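Local structure of neural-cadherin (Drosophila melanogaster, 3UBF) at residues R153-E158 against R164-D169; P104-R109 against P199-S204. The protein mediates calcium-dependent, preferentially homophilic adhesion between cells, the present chain being a run of three extracellular cadherin repeats. One frame throughout, in Å; residues are numbered along the deposited sequence.

Both contacts lie in the middle of the three cadherin repeats and illustrate two ways in which a beta sandwich is held together. Interaction 1 pairs the backbones of neighbouring strands, 154-156 and 162-165, at one margin of a four-stranded antiparallel sheet. Interaction 2 starts from strand 105-106, at the other margin of that sheet, and crosses to strand 201-207 of the facing sheet through one phenylalanine. The centres of the contacts are 18 Å apart and their nearest atoms about 7 Å apart, without touching. Along the chain, 153-158 and 164-169 fall inside the loop that 104-109 and 199-204 close. Zinc ions bind Asp157, Glu158 and Asp169 in interaction 1 and Glu200 in interaction 2.

Interaction 1: residues R153-E158 against R164-D169; sequences RFEVDE and RTRGTD. With ZN (zinc ion), chain D; ZN (zinc ion), chain C; ZN (zinc ion), chain K.
Glu155 and Arg164 form the hydrogen-bonded pair of an antiparallel beta hairpin at the margin of a sheet in the cadherin beta sandwich. Each backbone N-H meets the other residue's carbonyl, Arg164 N to Glu155 O at 2.9 Å and Glu155 N to Arg164 O at 3.0 Å. Arg166 N then donates to Arg153 O beyond the non-hydrogen-bonded pair of Phe154 and Thr165. On that pair's side of the sheet Thr165 CG2 touches Phe154 CE2 obliquely, while Thr165 OG1 turns to the backbone N of Thr125.

Past the strands, the Arg153 side chain supplies the donors for two backbone carbonyls. Bends at chi2 and chi3 (-51° and -47°) bring its guanidinium back toward 166-169, edge first, where NE and NH2 grip Arg166 O side-on, in the guanidinium plane; NE lies 3.0 Å from that oxygen. NH2 also gives a bond of 2.8 Å to Asp169 O, and Phe171 adds a cation-pi contact.

On the face opposite Phe154, Glu155 OE2 lies over a face of the Arg166 guanidinium, a long salt bridge of charges alone; Arg166 NH1 donates to Gly152 O. Asp157 OD1 accepts from the backbone of Arg159 and Ser160. Its OD2 binds a zinc ion at 1.8 Å and, through the anti lone pair, takes an edge-on salt-bridge hydrogen bond of 3.3 Å from Arg164 NH1, while Arg164 NH2 donates to a water.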
loop_
_atom_site.group_PDB
_atom_site.type_symbol
_atom_site.label_atom_id
_atom_site.label_comp_id
_atom_site.label_asym_id
_atom_site.label_seq_id
_atom_site.Cartn_x
_atom_site.Cartn_y
_atom_site.Cartn_z
ATOM N N ARG A 153 -1.344 27.596 -0.859
ATOM C CA ARG A 153 -1.753 27.595 -2.257
ATOM C C ARG A 153 -2.417 26.285 -2.681
ATOM O O ARG A 153 -2.867 26.140 -3.816
ATOM C CB ARG A 153 -0.574 27.922 -3.177
ATOM C CG ARG A 153 0.078 29.301 -2.972
ATOM C CD ARG A 153 -0.921 30.478 -2.975
ATOM N NE ARG A 153 -1.871 30.400 -4.083
ATOM C CZ ARG A 153 -1.626 30.814 -5.322
ATOM N NH1 ARG A 153 -0.450 31.357 -5.633
ATOM N NH2 ARG A 153 -2.562 30.679 -6.252
ATOM N N PHE A 154 -2.491 25.332 -1.767
ATOM C CA PHE A 154 -3.089 24.054 -2.091
ATOM C C PHE A 154 -3.836 23.533 -0.898
ATOM O O PHE A 154 -3.468 23.806 0.258
ATOM C CB PHE A 154 -2.028 23.032 -2.527
ATOM C CG PHE A 154 -1.300 23.417 -3.774
ATOM C CD1 PHE A 154 -0.131 24.175 -3.709
ATOM C CD2 PHE A 154 -1.787 23.046 -5.015
ATOM C CE1 PHE A 154 0.541 24.564 -4.860
ATOM C CE2 PHE A 154 -1.114 23.419 -6.178
ATOM C CZ PHE A 154 0.058 24.180 -6.103
ATOM N N GLU A 155 -4.898 22.793 -1.190
ATOM C CA GLU A 155 -5.611 22.017 -0.173
ATOM C C GLU A 155 -6.006 20.684 -0.772
ATOM O O GLU A 155 -6.022 20.523 -1.989
ATOM C CB GLU A 155 -6.814 22.787 0.387
ATOM C CG GLU A 155 -6.439 23.769 1.501
ATOM C CD GLU A 155 -7.545 24.738 1.855
ATOM O OE1 GLU A 155 -8.553 24.812 1.122
ATOM O OE2 GLU A 155 -7.403 25.461 2.860
ATOM N N VAL A 156 -6.276 19.718 0.092
ATOM C CA VAL A 156 -6.568 18.353 -0.347
ATOM C C VAL A 156 -7.977 17.997 0.065
ATOM O O VAL A 156 -8.416 18.330 1.156
ATOM C CB VAL A 156 -5.572 17.308 0.253
ATOM C CG1 VAL A 156 -5.595 17.362 1.774
ATOM C CG2 VAL A 156 -5.915 15.904 -0.219
ATOM N N ASP A 157 -8.685 17.343 -0.840
ATOM C CA ASP A 157 -9.989 16.814 -0.555
ATOM C C ASP A 157 -9.787 15.555 0.298
ATOM O O ASP A 157 -9.117 14.620 -0.123
ATOM C CB ASP A 157 -10.670 16.493 -1.879
ATOM C CG ASP A 157 -12.087 16.083 -1.719
ATOM O OD1 ASP A 157 -12.387 15.264 -0.833
ATOM O OD2 ASP A 157 -12.924 16.568 -2.500
ATOM N N GLU A 158 -10.356 15.548 1.498
ATOM C CA GLU A 158 -10.237 14.405 2.400
ATOM C C GLU A 158 -10.883 13.117 1.869
ATOM O O GLU A 158 -10.437 12.032 2.226
ATOM C CB GLU A 158 -10.826 14.719 3.774
ATOM C CG GLU A 158 -9.988 15.632 4.624
ATOM C CD GLU A 158 -10.183 15.372 6.117
ATOM O OE1 GLU A 158 -10.990 14.473 6.478
ATOM O OE2 GLU A 158 -9.529 16.071 6.930
ATOM N N ARG A 164 -5.945 20.428 -4.841
ATOM C CA ARG A 164 -6.471 21.523 -5.647
ATOM C C ARG A 164 -5.859 22.876 -5.271
ATOM O O ARG A 164 -5.656 23.157 -4.084
ATOM C CB ARG A 164 -7.985 21.606 -5.492
ATOM C CG ARG A 164 -8.747 20.492 -6.164
ATOM C CD ARG A 164 -10.230 20.712 -5.994
ATOM N NE ARG A 164 -11.039 19.719 -6.694
ATOM C CZ ARG A 164 -11.629 18.672 -6.111
ATOM N NH1 ARG A 164 -11.499 18.445 -4.804
ATOM N NH2 ARG A 164 -12.346 17.840 -6.846
ATOM N N THR A 165 -5.579 23.708 -6.277
ATOM C CA THR A 165 -5.029 25.021 -6.052
ATOM C C THR A 165 -6.041 25.888 -5.332
ATOM O O THR A 165 -7.251 25.754 -5.549
ATOM C CB THR A 165 -4.676 25.727 -7.382
ATOM O OG1 THR A 165 -5.847 25.891 -8.185
ATOM C CG2 THR A 165 -3.666 24.936 -8.165
ATOM N N ARG A 166 -5.572 26.785 -4.474
ATOM C CA ARG A 166 -6.469 27.827 -3.988
ATOM C C ARG A 166 -5.858 29.207 -4.218
ATOM O O ARG A 166 -4.638 29.328 -4.434
ATOM C CB ARG A 166 -6.915 27.592 -2.533
ATOM C CG ARG A 166 -5.852 27.773 -1.497
ATOM C CD ARG A 166 -6.296 27.305 -0.112
ATOM N NE ARG A 166 -7.202 28.242 0.560
ATOM C CZ ARG A 166 -6.797 29.264 1.314
ATOM N NH1 ARG A 166 -5.500 29.502 1.485
ATOM N NH2 ARG A 166 -7.684 30.047 1.906
ATOM N N GLY A 167 -6.713 30.228 -4.192
ATOM C CA GLY A 167 -6.293 31.607 -4.436
ATOM C C GLY A 167 -6.153 31.901 -5.920
ATOM O O GLY A 167 -6.138 30.977 -6.739
ATOM N N THR A 168 -6.045 33.187 -6.266
ATOM C CA THR A 168 -5.979 33.605 -7.664
ATOM C C THR A 168 -4.585 34.014 -8.121
ATOM O O THR A 168 -4.368 34.251 -9.310
ATOM C CB THR A 168 -6.931 34.781 -7.963
ATOM O OG1 THR A 168 -6.551 35.896 -7.157
ATOM C CG2 THR A 168 -8.395 34.409 -7.685
ATOM N N ASP A 169 -3.650 34.130 -7.187
ATOM C CA ASP A 169 -2.271 34.457 -7.548
ATOM C C ASP A 169 -1.690 33.416 -8.496
ATOM O O ASP A 169 -2.089 32.255 -8.495
ATOM C CB ASP A 169 -1.363 34.587 -6.315
ATOM C CG ASP A 169 -1.564 35.896 -5.562
ATOM O OD1 ASP A 169 -2.324 36.773 -6.042
ATOM O OD2 ASP A 169 -0.951 36.046 -4.473
HETATM ZN ZN ZN D . -14.647 16.033 -2.838
HETATM ZN ZN ZN C . -11.077 13.440 8.178
HETATM ZN ZN ZN K . -0.926 37.580 -3.177
HETATM O O HOH W 1 -12.743 15.352 -5.626
HETATM O O HOH W 2 -0.465 37.208 -1.250
#

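Interaction 2: residues P104-R109 against P199-S204; sequences PYFINR and PEERLS. With ZN (zinc ion), chain J.
Two facing sheets of the middle cadherin repeat come together where the Phe106 ring, at the end of the short strand 105-106, reaches the start of strand 201-207. The ring presents its CE1 corner to the backbone of Pro199: the carbonyl oxygen, Pro199 O, lies 3.3 Å from Phe106 CE1, at the ring edge and in its plane. An aromatic C-H therefore faces the oxygen, although no conventional hydrogen bond crosses between the segments. Next to it, the aliphatic part of Glu201 runs antiparallel alongside the ring, with Glu201 CG 3.6 Å from Phe106 CD1.

Chi1 of Glu201 (-86°) sets CG beside the ring, and the bend at chi2 (-66°) then turns the carboxylate, whose plane stands 76° from that of the ring. In the beta sandwich of the cadherin fold, this is a junction between the edge strand 105-106 and the opposing sheet, and Met113 and Thr198 also touch Phe106. With the Phe106 ring cut back to an alanine, Glu201 CG and the Pro199 carbonyl are likely to lose their aromatic neighbour, and a gap would probably open beside Met113.

The backbone beyond the ring is tied down locally: Arg109 NH1 donates to Phe106 O at 3.2 Å and to Asn108 O at 2.7 Å, approaching both from above the carbonyl planes. Within 199-204, Glu200 OE2 binds a zinc ion at 2.2 Å.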
loop_
_atom_site.group_PDB
_atom_site.type_symbol
_atom_site.label_atom_id
_atom_site.label_comp_id
_atom_site.label_asym_id
_atom_site.label_seq_id
_atom_site.Cartn_x
_atom_site.Cartn_y
_atom_site.Cartn_z
ATOM N N PRO A 104 -2.790 1.641 5.857
ATOM C CA PRO A 104 -2.795 2.038 4.458
ATOM C C PRO A 104 -1.411 2.461 3.988
ATOM O O PRO A 104 -0.539 2.811 4.794
ATOM C CB PRO A 104 -3.754 3.233 4.425
ATOM C CG PRO A 104 -3.772 3.750 5.804
ATOM C CD PRO A 104 -3.570 2.568 6.696
ATOM N N TYR A 105 -1.213 2.396 2.681
ATOM C CA TYR A 105 0.018 2.857 2.070
ATOM C C TYR A 105 -0.369 3.562 0.792
ATOM O O TYR A 105 -1.372 3.217 0.168
ATOM C CB TYR A 105 0.961 1.687 1.791
ATOM C CG TYR A 105 0.291 0.534 1.105
ATOM C CD1 TYR A 105 0.348 0.387 -0.278
ATOM C CD2 TYR A 105 -0.409 -0.410 1.840
ATOM C CE1 TYR A 105 -0.272 -0.658 -0.908
ATOM C CE2 TYR A 105 -1.051 -1.462 1.215
ATOM C CZ TYR A 105 -0.977 -1.581 -0.155
ATOM O OH TYR A 105 -1.616 -2.646 -0.747
ATOM N N PHE A 106 0.407 4.570 0.422
ATOM C CA PHE A 106 0.191 5.260 -0.841
ATOM C C PHE A 106 0.531 4.347 -2.006
ATOM O O PHE A 106 1.564 3.660 -1.988
ATOM C CB PHE A 106 1.008 6.539 -0.889
ATOM C CG PHE A 106 0.474 7.621 0.017
ATOM C CD1 PHE A 106 1.160 7.976 1.176
ATOM C CD2 PHE A 106 -0.731 8.268 -0.280
ATOM C CE1 PHE A 106 0.676 8.960 2.004
ATOM C CE2 PHE A 106 -1.237 9.252 0.551
ATOM C CZ PHE A 106 -0.539 9.603 1.697
ATOM N N ILE A 107 -0.374 4.312 -2.981
ATOM C CA ILE A 107 -0.148 3.615 -4.253
ATOM C C ILE A 107 0.218 4.549 -5.408
ATOM O O ILE A 107 0.513 4.085 -6.508
ATOM C CB ILE A 107 -1.323 2.658 -4.646
ATOM C CG1 ILE A 107 -2.609 3.431 -4.914
ATOM C CG2 ILE A 107 -1.543 1.631 -3.549
ATOM C CD1 ILE A 107 -3.753 2.570 -5.453
ATOM N N ASN A 108 0.216 5.854 -5.164
ATOM C CA ASN A 108 0.808 6.807 -6.131
ATOM C C ASN A 108 2.178 6.365 -6.630
ATOM O O ASN A 108 3.069 6.047 -5.835
ATOM C CB ASN A 108 0.923 8.199 -5.529
ATOM C CG ASN A 108 -0.423 8.805 -5.230
ATOM O OD1 ASN A 108 -0.911 8.714 -4.100
ATOM N ND2 ASN A 108 -1.052 9.401 -6.241
ATOM N N ARG A 109 2.333 6.311 -7.947
ATOM C CA ARG A 109 3.638 6.055 -8.537
ATOM C C ARG A 109 3.910 7.064 -9.656
ATOM O O ARG A 109 2.971 7.507 -10.319
ATOM C CB ARG A 109 3.767 4.598 -9.008
ATOM C CG ARG A 109 3.776 3.528 -7.876
ATOM C CD ARG A 109 4.975 3.672 -6.921
ATOM N NE ARG A 109 5.014 2.637 -5.880
ATOM C CZ ARG A 109 4.375 2.718 -4.707
ATOM N NH1 ARG A 109 3.646 3.771 -4.404
ATOM N NH2 ARG A 109 4.457 1.743 -3.827
ATOM N N PRO A 199 2.612 6.612 5.850
ATOM C CA PRO A 199 3.645 7.581 6.190
ATOM C C PRO A 199 3.218 8.985 5.757
ATOM O O PRO A 199 2.314 9.139 4.920
ATOM C CB PRO A 199 4.833 7.133 5.342
ATOM C CG PRO A 199 4.582 5.690 5.065
ATOM C CD PRO A 199 3.101 5.574 4.925
ATOM N N GLU A 200 3.860 9.996 6.328
ATOM C CA GLU A 200 3.675 11.368 5.896
ATOM C C GLU A 200 4.588 11.582 4.714
ATOM O O GLU A 200 5.792 11.787 4.887
ATOM C CB GLU A 200 4.014 12.331 7.026
ATOM C CG GLU A 200 3.226 12.013 8.280
ATOM C CD GLU A 200 3.573 12.894 9.440
ATOM O OE1 GLU A 200 4.502 13.720 9.321
ATOM O OE2 GLU A 200 2.909 12.754 10.495
ATOM N N GLU A 201 4.015 11.495 3.519
ATOM C CA GLU A 201 4.767 11.604 2.277
ATOM C C GLU A 201 4.905 13.036 1.793
ATOM O O GLU A 201 4.036 13.883 2.023
ATOM C CB GLU A 201 4.112 10.771 1.163
ATOM C CG GLU A 201 4.541 9.305 1.124
ATOM C CD GLU A 201 6.011 9.092 0.770
ATOM O OE1 GLU A 201 6.727 10.055 0.398
ATOM O OE2 GLU A 201 6.464 7.943 0.883
ATOM N N ARG A 202 5.986 13.281 1.071
ATOM C CA ARG A 202 6.265 14.588 0.515
ATOM C C ARG A 202 5.791 14.687 -0.924
ATOM O O ARG A 202 6.234 13.935 -1.790
ATOM C CB ARG A 202 7.756 14.863 0.578
ATOM C CG ARG A 202 8.149 16.228 0.120
ATOM C CD ARG A 202 9.618 16.340 0.265
ATOM N NE ARG A 202 10.149 17.649 -0.092
ATOM C CZ ARG A 202 10.494 18.021 -1.321
ATOM N NH1 ARG A 202 10.320 17.195 -2.351
ATOM N NH2 ARG A 202 11.005 19.233 -1.517
ATOM N N LEU A 203 4.902 15.648 -1.158
ATOM C CA LEU A 203 4.398 15.961 -2.484
ATOM C C LEU A 203 5.044 17.261 -2.961
ATOM O O LEU A 203 4.924 18.331 -2.325
ATOM C CB LEU A 203 2.865 16.035 -2.495
ATOM C CG LEU A 203 2.167 16.615 -3.739
ATOM C CD1 LEU A 203 2.577 15.897 -5.019
ATOM C CD2 LEU A 203 0.663 16.599 -3.586
ATOM N N SER A 204 5.745 17.127 -4.080
ATOM C CA SER A 204 6.461 18.210 -4.717
ATOM C C SER A 204 5.682 18.656 -5.942
ATOM O O SER A 204 5.484 17.871 -6.871
ATOM C CB SER A 204 7.854 17.732 -5.142
ATOM O OG SER A 204 8.315 18.501 -6.240
HETATM ZN ZN ZN J . 4.092 13.213 12.255
HETATM O O HOH W 3 4.552 11.263 13.732
#